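PDB 6WPU: flavin-containing monooxygenase from Allium sativum, which probably oxygenates the sulfur atom of S-allyl-L-cysteine, using its bound flavin-adenine dinucleotide to activate molecular oxygen. Local coordinates for residues Pro192-Trp197 / Lys269-Asp274; Met202-Tyr207 / Thr294-Asn299; Phe213-Val218 / Phe237-His242; Asp233-Ala238 / Tyr259-Leu264; Asp313-Pro318 / Ile386-Thr391. One frame throughout, in Å; residues are numbered along the deposited sequence.

Interaction 1. Residues Pro192-Trp197 / Lys269-Asp274; sequences PGIDVW and KITHND
Thr-271 meets the carbonyl of Pro-192 with its backbone N, which donates to Pro-192 O over 3.0 Å. Its OG1 sits between the backbone N and the carbonyl carbon (chi1 60°), which brings it as near to that oxygen. Gly-193, at positive phi, runs so close to the strand that a side chain would strike Thr-271 O. On the Pro-192 flank, CG of the ring touches Lys-269 O at 3.4 Å and CB faces the CD1 end of Ile-270. Farther along, Asn-273 CA makes a nearly straight C-H...O contact with Val-196 O (3.2 Å). Trp-197 crosses Thr-271 at about a right angle and presents its CD1 edge to His-272 O, 3.4 Å away, while NE1 bonds to Gly-275 O. Replacing this indole by alanine would probably leave Gly-275 O without that donor and open a gap beside Thr-271 and Ile-290. The loop thus rides on the hairpin of strands 262-271 and 276-279, where Lys-269 and Ile-270 form a classic beta bulge opposite Val-278.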
# COMPACT_ATOMS: atom_id res chain seq x y z
N PRO A 192 -15.10 18.05 13.91
CA PRO A 192 -15.58 19.03 14.90
C PRO A 192 -16.68 18.44 15.78
O PRO A 192 -17.62 17.82 15.29
CB PRO A 192 -16.12 20.18 14.04
CG PRO A 192 -15.54 19.96 12.68
CD PRO A 192 -15.33 18.49 12.52
N GLY A 193 -16.55 18.65 17.09
CA GLY A 193 -17.54 18.21 18.05
C GLY A 193 -17.55 16.73 18.36
O GLY A 193 -18.45 16.27 19.06
N ILE A 194 -16.57 15.97 17.86
CA ILE A 194 -16.63 14.52 17.98
C ILE A 194 -16.59 14.06 19.43
O ILE A 194 -17.09 12.98 19.75
CB ILE A 194 -15.50 13.88 17.14
CG1 ILE A 194 -15.77 12.39 16.93
CG2 ILE A 194 -14.14 14.09 17.80
CD1 ILE A 194 -17.01 12.12 16.08
N ASP A 195 -16.04 14.88 20.34
CA ASP A 195 -15.90 14.46 21.73
C ASP A 195 -17.23 14.34 22.46
O ASP A 195 -17.29 13.68 23.50
CB ASP A 195 -14.99 15.44 22.48
CG ASP A 195 -13.55 15.37 22.01
OD1 ASP A 195 -13.09 14.26 21.60
OD2 ASP A 195 -12.87 16.42 22.04
N VAL A 196 -18.30 14.97 21.96
CA VAL A 196 -19.63 14.82 22.56
C VAL A 196 -20.55 13.94 21.72
O VAL A 196 -21.72 13.76 22.09
CB VAL A 196 -20.29 16.19 22.81
CG1 VAL A 196 -19.44 17.04 23.74
CG2 VAL A 196 -20.57 16.91 21.50
N TRP A 197 -20.07 13.39 20.61
CA TRP A 197 -20.96 12.61 19.76
C TRP A 197 -21.08 11.20 20.32
O TRP A 197 -20.06 10.56 20.58
CB TRP A 197 -20.43 12.60 18.34
CG TRP A 197 -21.30 11.85 17.38
CD1 TRP A 197 -22.50 12.25 16.84
CD2 TRP A 197 -21.03 10.55 16.85
NE1 TRP A 197 -22.99 11.28 16.00
CE2 TRP A 197 -22.10 10.22 15.99
CE3 TRP A 197 -19.98 9.63 17.01
CZ2 TRP A 197 -22.16 9.02 15.30
CZ3 TRP A 197 -20.03 8.44 16.31
CH2 TRP A 197 -21.12 8.14 15.47
N LYS A 269 -19.51 19.49 9.15
CA LYS A 269 -19.40 20.79 9.79
C LYS A 269 -19.36 20.67 11.31
O LYS A 269 -18.54 21.34 11.96
CB LYS A 269 -20.56 21.68 9.34
CG LYS A 269 -20.92 22.82 10.25
CD LYS A 269 -21.89 23.73 9.54
CE LYS A 269 -22.86 24.38 10.51
NZ LYS A 269 -23.97 25.07 9.80
N ILE A 270 -20.20 19.82 11.89
CA ILE A 270 -20.29 19.68 13.34
C ILE A 270 -20.97 18.34 13.63
O ILE A 270 -21.84 17.90 12.87
CB ILE A 270 -21.04 20.88 13.99
CG1 ILE A 270 -20.98 20.82 15.51
CG2 ILE A 270 -22.51 20.97 13.54
CD1 ILE A 270 -19.58 20.83 16.05
N THR A 271 -20.54 17.68 14.71
CA THR A 271 -21.29 16.57 15.29
C THR A 271 -21.88 16.99 16.64
O THR A 271 -21.28 17.78 17.37
CB THR A 271 -20.41 15.31 15.44
OG1 THR A 271 -19.29 15.59 16.30
CG2 THR A 271 -19.88 14.85 14.08
N HIS A 272 -23.06 16.48 16.96
CA HIS A 272 -23.80 16.92 18.13
C HIS A 272 -23.98 15.82 19.17
O HIS A 272 -23.94 14.62 18.87
CB HIS A 272 -25.17 17.46 17.75
CG HIS A 272 -25.12 18.80 17.08
ND1 HIS A 272 -25.74 19.05 15.87
CD2 HIS A 272 -24.52 19.95 17.44
CE1 HIS A 272 -25.53 20.30 15.53
NE2 HIS A 272 -24.80 20.88 16.46
N ASN A 273 -24.24 16.26 20.40
CA ASN A 273 -24.46 15.36 21.52
C ASN A 273 -25.68 14.48 21.35
O ASN A 273 -25.76 13.41 21.97
CB ASN A 273 -24.59 16.17 22.81
CG ASN A 273 -24.54 15.31 24.05
OD1 ASN A 273 -23.92 14.24 24.05
ND2 ASN A 273 -25.20 15.76 25.12
N ASP A 274 -26.65 14.87 20.52
CA ASP A 274 -27.83 14.04 20.29
C ASP A 274 -27.63 13.05 19.15
O ASP A 274 -28.60 12.43 18.71
CB ASP A 274 -29.06 14.92 20.02
CG ASP A 274 -28.94 15.71 18.74
OD1 ASP A 274 -27.94 15.55 18.00
OD2 ASP A 274 -29.85 16.52 18.47

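Interaction 2. Residues Met202-Tyr207 / Thr294-Asn299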
# COMPACT_ATOMS: atom_id res chain seq x y z
N MET A 202 -15.24 4.26 14.15
CA MET A 202 -14.31 3.20 13.75
C MET A 202 -13.46 3.69 12.59
O MET A 202 -13.79 4.66 11.90
CB MET A 202 -15.05 1.93 13.33
CG MET A 202 -16.01 2.16 12.16
SD MET A 202 -16.83 0.66 11.59
CE MET A 202 -15.41 -0.33 11.05
N HIS A 203 -12.34 3.00 12.38
CA HIS A 203 -11.49 3.19 11.21
C HIS A 203 -11.79 2.07 10.22
O HIS A 203 -12.10 0.95 10.61
CB HIS A 203 -10.00 3.19 11.60
CG HIS A 203 -9.10 3.68 10.51
ND1 HIS A 203 -8.63 2.86 9.50
CD2 HIS A 203 -8.58 4.91 10.26
CE1 HIS A 203 -7.88 3.57 8.67
NE2 HIS A 203 -7.83 4.82 9.11
N SER A 204 -11.72 2.40 8.93
CA SER A 204 -11.96 1.40 7.89
C SER A 204 -10.99 0.24 7.95
O SER A 204 -11.26 -0.80 7.34
CB SER A 204 -11.85 2.05 6.51
OG SER A 204 -10.55 2.55 6.29
N HIS A 205 -9.86 0.40 8.65
CA HIS A 205 -8.96 -0.73 8.86
C HIS A 205 -9.70 -1.93 9.43
O HIS A 205 -9.31 -3.07 9.19
CB HIS A 205 -7.81 -0.33 9.79
CG HIS A 205 -6.86 -1.44 10.09
ND1 HIS A 205 -6.06 -2.02 9.13
CD2 HIS A 205 -6.55 -2.06 11.26
CE1 HIS A 205 -5.31 -2.96 9.68
NE2 HIS A 205 -5.59 -3.00 10.98
N ASN A 206 -10.77 -1.69 10.17
CA ASN A 206 -11.54 -2.76 10.78
C ASN A 206 -12.83 -3.07 10.02
O ASN A 206 -13.67 -3.83 10.52
CB ASN A 206 -11.82 -2.43 12.24
CG ASN A 206 -10.54 -2.33 13.06
OD1 ASN A 206 -9.75 -3.27 13.07
ND2 ASN A 206 -10.32 -1.20 13.71
N TYR A 207 -13.00 -2.52 8.81
CA TYR A 207 -14.22 -2.80 8.06
C TYR A 207 -14.06 -4.12 7.32
O TYR A 207 -13.06 -4.34 6.63
CB TYR A 207 -14.56 -1.68 7.07
CG TYR A 207 -15.77 -2.09 6.26
CD1 TYR A 207 -17.04 -2.15 6.86
CD2 TYR A 207 -15.64 -2.52 4.94
CE1 TYR A 207 -18.15 -2.57 6.14
CE2 TYR A 207 -16.76 -2.95 4.21
CZ TYR A 207 -18.00 -2.98 4.83
OH TYR A 207 -19.10 -3.41 4.13
N THR A 294 -9.63 7.32 6.14
CA THR A 294 -8.64 8.37 5.99
C THR A 294 -7.21 7.83 5.83
O THR A 294 -6.26 8.61 5.91
CB THR A 294 -8.72 9.29 7.21
OG1 THR A 294 -8.99 8.50 8.37
CG2 THR A 294 -9.86 10.31 7.03
N GLY A 295 -7.05 6.54 5.62
CA GLY A 295 -5.75 5.99 5.26
C GLY A 295 -4.86 5.68 6.46
O GLY A 295 -5.32 5.46 7.59
N TYR A 296 -3.56 5.66 6.18
CA TYR A 296 -2.59 5.05 7.08
C TYR A 296 -1.35 5.91 7.18
O TYR A 296 -1.18 6.90 6.45
CB TYR A 296 -2.24 3.64 6.61
CG TYR A 296 -3.45 2.75 6.61
CD1 TYR A 296 -3.78 1.99 7.73
CD2 TYR A 296 -4.29 2.69 5.49
CE1 TYR A 296 -4.91 1.19 7.75
CE2 TYR A 296 -5.43 1.90 5.51
CZ TYR A 296 -5.73 1.16 6.64
OH TYR A 296 -6.87 0.38 6.65
N VAL A 297 -0.48 5.54 8.12
CA VAL A 297 0.81 6.19 8.29
C VAL A 297 1.90 5.12 8.20
O VAL A 297 1.65 3.92 8.37
CB VAL A 297 0.93 6.97 9.61
CG1 VAL A 297 -0.17 8.04 9.71
CG2 VAL A 297 0.85 6.03 10.79
N TYR A 298 3.11 5.57 7.88
CA TYR A 298 4.28 4.71 7.95
C TYR A 298 4.59 4.39 9.40
O TYR A 298 4.37 5.22 10.28
CB TYR A 298 5.48 5.41 7.30
CG TYR A 298 5.25 5.69 5.83
CD1 TYR A 298 4.82 6.94 5.41
CD2 TYR A 298 5.44 4.69 4.87
CE1 TYR A 298 4.60 7.22 4.06
CE2 TYR A 298 5.23 4.95 3.52
CZ TYR A 298 4.79 6.22 3.13
OH TYR A 298 4.56 6.51 1.79
N ASN A 299 5.10 3.19 9.64
CA ASN A 299 5.33 2.77 11.02
C ASN A 299 6.41 1.69 11.01
O ASN A 299 6.15 0.59 10.51
CB ASN A 299 4.03 2.26 11.63
CG ASN A 299 4.14 1.95 13.10
OD1 ASN A 299 4.75 2.69 13.85
ND2 ASN A 299 3.57 0.83 13.52
O HOH W 1 -8.99 0.76 4.95
O HOH W 2 -8.62 4.20 5.26
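His-203 drives the edge of its imidazole into the face of Tyr-296 in an edge-to-face pair, with CE1 3.8 Å from Tyr-296 CZ and the ring planes 67° apart. The tight half of the contact is completed by His-205, whose CA comes within 3.2 Å of Tyr-296 OH; His-205 ND1 and Tyr-296 OH both bond Ser-84 OG. His-205 also supplies its backbone N to His-203 ND1 (2.9 Å), holding the imidazole in place; the other ring nitrogen, NE2, makes a weak, bent bond to Gly-295 O, 3.0 Å away. The looser half runs through water. Ser-204 OG stands too far from Tyr-296 OH to bond it directly, and one water, 2.7 Å from each oxygen, bridges them; a second joins Ser-204 OG to Gly-295 N, which donates to it. The tyrosine side chain comes to about 5 Å from the FAD. The firm bond into His-203 ND1 is consistent with a proton on NE2 rather than ND1.

Interaction 3. Residues Phe213-Val218 / Phe237-His242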
# COMPACT_ATOMS: atom_id res chain seq x y z
N PHE A 213 -24.28 -3.33 9.50
CA PHE A 213 -24.75 -1.97 9.26
C PHE A 213 -26.20 -1.94 8.77
O PHE A 213 -26.70 -0.88 8.37
CB PHE A 213 -23.85 -1.26 8.23
CG PHE A 213 -22.40 -1.16 8.66
CD1 PHE A 213 -21.51 -2.20 8.43
CD2 PHE A 213 -21.93 -0.03 9.31
CE1 PHE A 213 -20.19 -2.12 8.84
CE2 PHE A 213 -20.61 0.07 9.71
CZ PHE A 213 -19.74 -0.98 9.48
N HIS A 214 -26.87 -3.09 8.78
CA HIS A 214 -28.25 -3.19 8.36
C HIS A 214 -29.12 -2.12 9.02
O HIS A 214 -29.16 -2.00 10.24
CB HIS A 214 -28.77 -4.59 8.70
CG HIS A 214 -30.20 -4.80 8.33
ND1 HIS A 214 -31.05 -5.60 9.05
CD2 HIS A 214 -30.93 -4.28 7.31
CE1 HIS A 214 -32.25 -5.57 8.49
NE2 HIS A 214 -32.20 -4.79 7.43
N ASP A 215 -29.79 -1.31 8.19
CA ASP A 215 -30.70 -0.26 8.67
C ASP A 215 -30.01 0.81 9.51
O ASP A 215 -30.67 1.55 10.25
CB ASP A 215 -31.87 -0.88 9.45
CG ASP A 215 -33.06 0.07 9.55
OD1 ASP A 215 -33.33 0.76 8.54
OD2 ASP A 215 -33.70 0.13 10.63
N GLN A 216 -28.69 0.94 9.44
CA GLN A 216 -27.99 1.99 10.16
C GLN A 216 -27.81 3.20 9.25
O GLN A 216 -27.87 3.09 8.03
CB GLN A 216 -26.61 1.51 10.64
CG GLN A 216 -26.64 0.28 11.53
CD GLN A 216 -27.53 0.49 12.74
OE1 GLN A 216 -27.18 1.21 13.66
NE2 GLN A 216 -28.72 -0.11 12.71
N VAL A 217 -27.58 4.36 9.87
CA VAL A 217 -27.15 5.56 9.16
C VAL A 217 -25.65 5.70 9.37
O VAL A 217 -25.18 5.84 10.51
CB VAL A 217 -27.90 6.81 9.64
CG1 VAL A 217 -27.34 8.03 8.94
CG2 VAL A 217 -29.41 6.68 9.39
N VAL A 218 -24.89 5.67 8.27
CA VAL A 218 -23.43 5.55 8.29
C VAL A 218 -22.82 6.74 7.57
O VAL A 218 -23.25 7.09 6.46
CB VAL A 218 -22.96 4.24 7.64
CG1 VAL A 218 -21.44 4.06 7.81
CG2 VAL A 218 -23.73 3.05 8.23
N PHE A 237 -26.78 -2.89 2.84
CA PHE A 237 -27.64 -3.15 3.98
C PHE A 237 -28.03 -1.90 4.77
O PHE A 237 -29.05 -1.93 5.47
CB PHE A 237 -26.96 -4.14 4.94
CG PHE A 237 -26.86 -5.53 4.39
CD1 PHE A 237 -25.76 -5.90 3.63
CD2 PHE A 237 -27.87 -6.45 4.59
CE1 PHE A 237 -25.67 -7.18 3.09
CE2 PHE A 237 -27.79 -7.72 4.06
CZ PHE A 237 -26.68 -8.09 3.31
N ALA A 238 -27.26 -0.82 4.67
CA ALA A 238 -27.49 0.36 5.48
C ALA A 238 -28.78 1.07 5.07
O ALA A 238 -29.20 1.02 3.90
CB ALA A 238 -26.31 1.33 5.37
N LYS A 239 -29.40 1.74 6.03
CA LYS A 239 -30.53 2.61 5.71
C LYS A 239 -30.06 3.80 4.88
O LYS A 239 -30.64 4.12 3.84
CB LYS A 239 -31.22 3.07 6.98
CG LYS A 239 -32.54 3.82 6.70
CD LYS A 239 -32.68 5.07 7.56
CE LYS A 239 -33.87 4.98 8.50
NZ LYS A 239 -33.49 4.29 9.75
N GLU A 240 -29.00 4.48 5.34
CA GLU A 240 -28.41 5.60 4.60
C GLU A 240 -26.90 5.59 4.73
O GLU A 240 -26.36 5.31 5.81
CB GLU A 240 -28.93 6.94 5.10
CG GLU A 240 -30.39 7.20 4.79
CD GLU A 240 -30.86 8.51 5.38
OE1 GLU A 240 -32.07 8.64 5.67
OE2 GLU A 240 -30.01 9.42 5.57
N VAL A 241 -26.22 5.90 3.63
CA VAL A 241 -24.77 6.09 3.62
C VAL A 241 -24.49 7.52 3.15
O VAL A 241 -25.02 7.95 2.12
CB VAL A 241 -24.07 5.06 2.72
CG1 VAL A 241 -22.55 5.22 2.79
CG2 VAL A 241 -24.47 3.64 3.14
N HIS A 242 -23.69 8.25 3.92
CA HIS A 242 -23.31 9.62 3.59
C HIS A 242 -21.79 9.68 3.53
O HIS A 242 -21.11 9.35 4.51
CB HIS A 242 -23.84 10.59 4.64
CG HIS A 242 -25.34 10.66 4.70
ND1 HIS A 242 -26.06 11.63 4.04
CD2 HIS A 242 -26.24 9.88 5.34
CE1 HIS A 242 -27.35 11.45 4.27
NE2 HIS A 242 -27.49 10.39 5.05
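Val-217 and Val-218 pair in parallel with Glu-240 and Val-241. Val-218 N donates to Glu-240 O (2.9 Å), and His-242 N returns a bond to Val-218 O (2.8 Å) that runs almost straight out from the carbonyl. Two residues earlier Gln-216 O takes Glu-240 N at 3.2 Å and, more weakly, Lys-239 N, whereas Val-217 N is taken by Asp-288 on the other side. The type II turn from Phe-213 to Gln-216 is closed by Gln-216 N on Phe-213 O and tied to the other segment by Asp-215 N, which donates to Phe-237 O at 2.9 Å; Gln-216 NE2 reaches back to His-214 O. Asp-215 and Lys-239 lie side by side in a long ion pair. On the face carrying Val-217 and Glu-240, His-242 NE2 bonds the anti lone pair of Glu-240 OE2 at 2.7 Å, in the ring plane, and His-265 takes up ND1. The opposite face, with Val-218 and Val-241, packs under helix 225-234, closing the beta-alpha-beta unit 217-221, 225-234, 240-244 beside strand 262-271.

Interaction 4. Residues Asp233-Ala238 / Tyr259-Leu264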
# COMPACT_ATOMS: atom_id res chain seq x y z
N ASP A 233 -20.49 -0.85 -0.63
CA ASP A 233 -20.62 -2.12 0.07
C ASP A 233 -21.56 -1.98 1.26
O ASP A 233 -22.49 -2.78 1.42
CB ASP A 233 -19.24 -2.60 0.52
CG ASP A 233 -19.18 -4.10 0.77
OD1 ASP A 233 -19.62 -4.88 -0.11
OD2 ASP A 233 -18.68 -4.51 1.84
N VAL A 234 -21.34 -0.96 2.09
CA VAL A 234 -22.19 -0.70 3.25
C VAL A 234 -23.63 -0.41 2.82
O VAL A 234 -24.59 -0.84 3.47
CB VAL A 234 -21.60 0.45 4.09
CG1 VAL A 234 -22.58 0.95 5.15
CG2 VAL A 234 -20.30 0.01 4.74
N ALA A 235 -23.79 0.29 1.69
CA ALA A 235 -25.13 0.65 1.23
C ALA A 235 -25.97 -0.57 0.85
O ALA A 235 -27.19 -0.43 0.71
CB ALA A 235 -25.03 1.60 0.03
N ARG A 236 -25.36 -1.76 0.74
CA ARG A 236 -26.12 -2.98 0.47
C ARG A 236 -27.10 -3.30 1.60
O ARG A 236 -28.13 -3.94 1.37
CB ARG A 236 -25.18 -4.17 0.27
CG ARG A 236 -24.21 -4.10 -0.93
CD ARG A 236 -23.49 -5.46 -1.08
NE ARG A 236 -24.51 -6.50 -1.10
CZ ARG A 236 -24.41 -7.69 -0.51
NH1 ARG A 236 -23.30 -8.01 0.16
NH2 ARG A 236 -25.42 -8.56 -0.58
N PHE A 237 -26.78 -2.89 2.84
CA PHE A 237 -27.64 -3.15 3.98
C PHE A 237 -28.03 -1.90 4.77
O PHE A 237 -29.05 -1.93 5.47
CB PHE A 237 -26.96 -4.14 4.94
CG PHE A 237 -26.86 -5.53 4.39
CD1 PHE A 237 -25.76 -5.90 3.63
CD2 PHE A 237 -27.87 -6.45 4.59
CE1 PHE A 237 -25.67 -7.18 3.09
CE2 PHE A 237 -27.79 -7.72 4.06
CZ PHE A 237 -26.68 -8.09 3.31
N ALA A 238 -27.26 -0.82 4.67
CA ALA A 238 -27.49 0.36 5.48
C ALA A 238 -28.78 1.07 5.07
O ALA A 238 -29.20 1.02 3.90
CB ALA A 238 -26.31 1.33 5.37
N TYR A 259 -27.79 4.35 -6.78
CA TYR A 259 -28.13 4.04 -5.39
C TYR A 259 -29.17 5.02 -4.89
O TYR A 259 -29.03 6.23 -5.08
CB TYR A 259 -26.89 4.10 -4.49
CG TYR A 259 -25.88 3.01 -4.75
CD1 TYR A 259 -25.82 1.89 -3.94
CD2 TYR A 259 -24.98 3.11 -5.80
CE1 TYR A 259 -24.90 0.88 -4.17
CE2 TYR A 259 -24.06 2.11 -6.05
CZ TYR A 259 -24.02 1.00 -5.23
OH TYR A 259 -23.10 0.00 -5.46
N ASP A 260 -30.21 4.50 -4.26
CA ASP A 260 -31.25 5.34 -3.68
C ASP A 260 -30.94 5.76 -2.25
O ASP A 260 -31.62 6.65 -1.73
CB ASP A 260 -32.60 4.61 -3.71
N ASN A 261 -29.92 5.17 -1.61
CA ASN A 261 -29.67 5.35 -0.18
C ASN A 261 -28.24 5.81 0.11
O ASN A 261 -27.72 5.57 1.20
CB ASN A 261 -29.97 4.05 0.57
CG ASN A 261 -28.95 2.96 0.27
OD1 ASN A 261 -28.40 2.90 -0.84
ND2 ASN A 261 -28.68 2.09 1.25
N MET A 262 -27.58 6.47 -0.85
CA MET A 262 -26.22 6.95 -0.68
C MET A 262 -26.13 8.40 -1.14
O MET A 262 -26.57 8.73 -2.24
CB MET A 262 -25.20 6.10 -1.45
CG MET A 262 -23.75 6.55 -1.25
SD MET A 262 -22.51 5.44 -2.00
CE MET A 262 -23.46 3.95 -2.13
N TRP A 263 -25.56 9.25 -0.29
CA TRP A 263 -25.41 10.67 -0.61
C TRP A 263 -23.96 11.10 -0.44
O TRP A 263 -23.24 10.58 0.42
CB TRP A 263 -26.31 11.53 0.26
CG TRP A 263 -27.77 11.39 -0.08
CD1 TRP A 263 -28.50 12.18 -0.93
CD2 TRP A 263 -28.66 10.38 0.40
NE1 TRP A 263 -29.80 11.72 -1.00
CE2 TRP A 263 -29.92 10.62 -0.19
CE3 TRP A 263 -28.52 9.30 1.28
CZ2 TRP A 263 -31.03 9.82 0.07
CZ3 TRP A 263 -29.62 8.50 1.54
CH2 TRP A 263 -30.87 8.77 0.94
N LEU A 264 -23.56 12.07 -1.26
CA LEU A 264 -22.22 12.64 -1.26
C LEU A 264 -22.24 14.04 -0.66
O LEU A 264 -23.09 14.86 -1.02
CB LEU A 264 -21.66 12.70 -2.68
CG LEU A 264 -21.69 11.37 -3.44
CD1 LEU A 264 -21.67 11.61 -4.93
CD2 LEU A 264 -20.51 10.56 -3.04
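In the beta-alpha-beta unit of strands 217-221 and 240-244, the chain around the C-terminal end of the connecting helix 225-234 is fastened to the chain leading into strand 262-271 through Ala-235, Ala-238 and Asn-261. Asn-261 does the polar work. Its CG sits between the backbone N and carbonyl carbon (chi1 69°), which turns the amide toward that helix end, and ND2 divides its two hydrogens between two carbonyls. The bond to Ala-235 O is 3.0 Å long, nearly straight, and falls on a lone pair in the carbonyl plane. That to Ala-238 O is 2.9 Å but more bent, its donor above the carbonyl plane. Both acceptors lie close to the amide plane, fixing its rotation. The apolar half gathers on the methyl of Ala-235, which Tyr-259 approaches obliquely with CD1; the phenol hydroxyl is held by Arg-232. Met-262 bends at its last torsion, laying CE over one face of the Tyr-259 ring, offset toward its rim, and at 3.6 Å from Ala-235 CB.

Interaction 5. Residues Asp313-Pro318 / Ile386-Thr391; sequences DNRVGP and IPKRYT
Asn-314 and Arg-389 bring their CA atoms to 4.8 Å where a turn with positive phi at Asp-313 and Asn-314 meets the short 3-10 segment 388-389, and Asp-313 O accepts a C-H...O contact from Arg-389 CA at 3.1 Å. A water ties the two backbones again, donating to Asn-314 O and to Arg-389 O. Among the side chains Arg-315 is the most involved. Its NE gives Thr-391 OG1 a straight bond of 2.9 Å, with the oxygen in the guanidinium plane, and NH2 adds a weak one. The same hydroxyl donates in turn to Lys-388 O at 2.6 Å, so accepting and donating are both settled and its rotation is fixed. Asp-313 and Asn-314 form the turn of the beta hairpin built from strands 310-312 and 315-317, and the loop after helix 367-383 lies against this turn. Lys-388 crosses Arg-315 at about a right angle and sets CG over the centre of one guanidinium face, 3.7 Å from Arg-315 CZ, while its ammonium end bends away to a salt bridge with Asp-312. A cation-pi contact with Tyr-378 gives Arg-315 a further partner. A leucine in place of this arginine would probably leave Thr-391 OG1 without its donors and Tyr-378 without the cation. The Asp-313 side chain lies beside that of Arg-389, pointing the same way, OD1 3.7 Å from Arg-389 CB, but its charge does not touch the guanidinium.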
# COMPACT_ATOMS: atom_id res chain seq x y z
N ASP A 313 4.83 13.28 9.59
CA ASP A 313 3.64 13.58 8.79
C ASP A 313 3.71 12.89 7.43
O ASP A 313 3.58 13.51 6.38
CB ASP A 313 3.45 15.09 8.63
CG ASP A 313 2.04 15.45 8.11
OD1 ASP A 313 1.15 14.57 8.12
OD2 ASP A 313 1.84 16.62 7.70
N ASN A 314 4.00 11.59 7.48
CA ASN A 314 4.14 10.70 6.33
C ASN A 314 5.24 11.12 5.36
O ASN A 314 5.19 10.77 4.18
CB ASN A 314 2.80 10.52 5.60
CG ASN A 314 2.02 9.36 6.16
OD1 ASN A 314 2.50 8.69 7.09
ND2 ASN A 314 0.83 9.12 5.65
N ARG A 315 6.25 11.84 5.85
CA ARG A 315 7.52 11.98 5.14
C ARG A 315 8.54 11.07 5.82
O ARG A 315 8.89 11.28 6.99
CB ARG A 315 8.01 13.42 5.10
CG ARG A 315 9.45 13.54 4.65
CD ARG A 315 9.86 15.00 4.56
NE ARG A 315 9.20 15.68 3.45
CZ ARG A 315 9.37 16.96 3.16
NH1 ARG A 315 10.17 17.71 3.90
NH2 ARG A 315 8.77 17.49 2.11
N VAL A 316 8.97 10.03 5.12
CA VAL A 316 9.98 9.10 5.63
C VAL A 316 11.34 9.52 5.11
O VAL A 316 11.51 9.76 3.91
CB VAL A 316 9.67 7.66 5.20
CG1 VAL A 316 10.75 6.72 5.73
CG2 VAL A 316 8.30 7.23 5.66
N GLY A 317 12.32 9.59 6.00
CA GLY A 317 13.69 9.65 5.54
C GLY A 317 14.57 10.65 6.26
O GLY A 317 14.49 10.81 7.48
N PRO A 318 15.41 11.37 5.50
CA PRO A 318 15.47 11.44 4.02
C PRO A 318 15.78 10.12 3.28
O PRO A 318 16.58 9.30 3.77
CB PRO A 318 16.58 12.47 3.77
CG PRO A 318 17.39 12.48 5.02
CD PRO A 318 16.40 12.25 6.12
N ILE A 386 3.23 21.94 -2.04
CA ILE A 386 2.81 20.57 -1.72
C ILE A 386 3.16 20.29 -0.26
O ILE A 386 4.34 20.38 0.10
CB ILE A 386 3.49 19.55 -2.63
CG1 ILE A 386 3.28 19.90 -4.10
CG2 ILE A 386 2.97 18.15 -2.32
CD1 ILE A 386 4.14 19.04 -5.03
N PRO A 387 2.19 19.91 0.58
CA PRO A 387 2.51 19.62 1.98
C PRO A 387 3.33 18.35 2.16
O PRO A 387 3.35 17.45 1.31
CB PRO A 387 1.13 19.47 2.64
CG PRO A 387 0.18 19.22 1.53
CD PRO A 387 0.74 19.90 0.32
N LYS A 388 3.96 18.28 3.34
CA LYS A 388 4.84 17.18 3.72
C LYS A 388 4.23 15.81 3.43
O LYS A 388 4.92 14.88 3.00
CB LYS A 388 5.17 17.28 5.21
CG LYS A 388 6.64 17.34 5.56
CD LYS A 388 6.82 17.48 7.07
CE LYS A 388 7.81 18.59 7.40
NZ LYS A 388 7.81 18.92 8.85
N ARG A 389 2.92 15.67 3.66
CA ARG A 389 2.36 14.33 3.67
C ARG A 389 2.23 13.72 2.28
O ARG A 389 1.94 12.52 2.18
CB ARG A 389 1.00 14.33 4.39
CG ARG A 389 -0.13 15.05 3.67
CD ARG A 389 -1.41 15.06 4.55
NE ARG A 389 -2.52 15.81 3.95
CZ ARG A 389 -2.59 17.14 3.89
NH1 ARG A 389 -1.60 17.88 4.39
NH2 ARG A 389 -3.63 17.73 3.32
N TYR A 390 2.46 14.49 1.22
CA TYR A 390 2.47 13.96 -0.14
C TYR A 390 3.87 13.63 -0.65
O TYR A 390 4.05 13.42 -1.85
CB TYR A 390 1.78 14.94 -1.10
CG TYR A 390 0.33 15.19 -0.75
CD1 TYR A 390 -0.58 14.14 -0.69
CD2 TYR A 390 -0.13 16.46 -0.46
CE1 TYR A 390 -1.90 14.37 -0.35
CE2 TYR A 390 -1.45 16.70 -0.13
CZ TYR A 390 -2.32 15.66 -0.08
OH TYR A 390 -3.63 15.91 0.26
N THR A 391 4.87 13.58 0.24
CA THR A 391 6.25 13.41 -0.21
C THR A 391 6.41 12.16 -1.07
O THR A 391 7.14 12.17 -2.07
CB THR A 391 7.20 13.34 0.99
OG1 THR A 391 7.20 14.59 1.69
CG2 THR A 391 8.65 13.05 0.53
O HOH W 3 4.06 10.77 1.59

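Overall arrangement
Interactions 1 to 4 all reach the mixed sheet of strands 200-203, 217-221, 240-244, 262-271 and their neighbours. Interactions 3 and 4 have centres 7 Å apart, share Phe-237 and Ala-238, and continue across the sheet through backbone bonds from Val-241 to Asn-261 and Trp-263. Along the chain both are nested within the loops closed by interactions 1 and 2, whose segments alternate. Interaction 2 touches interaction 4 through Tyr-207 and Asp-233, and interaction 3 where Tyr-207 and Met-202 pack on Phe-213. It also meets interaction 5, its centre 18 Å away, where Asn-314 bonds to Tyr-296 and Tyr-298. With Tyr-296 near the FAD, interaction 2 therefore links the sheet to the later hairpin; interaction 1 is peripheral.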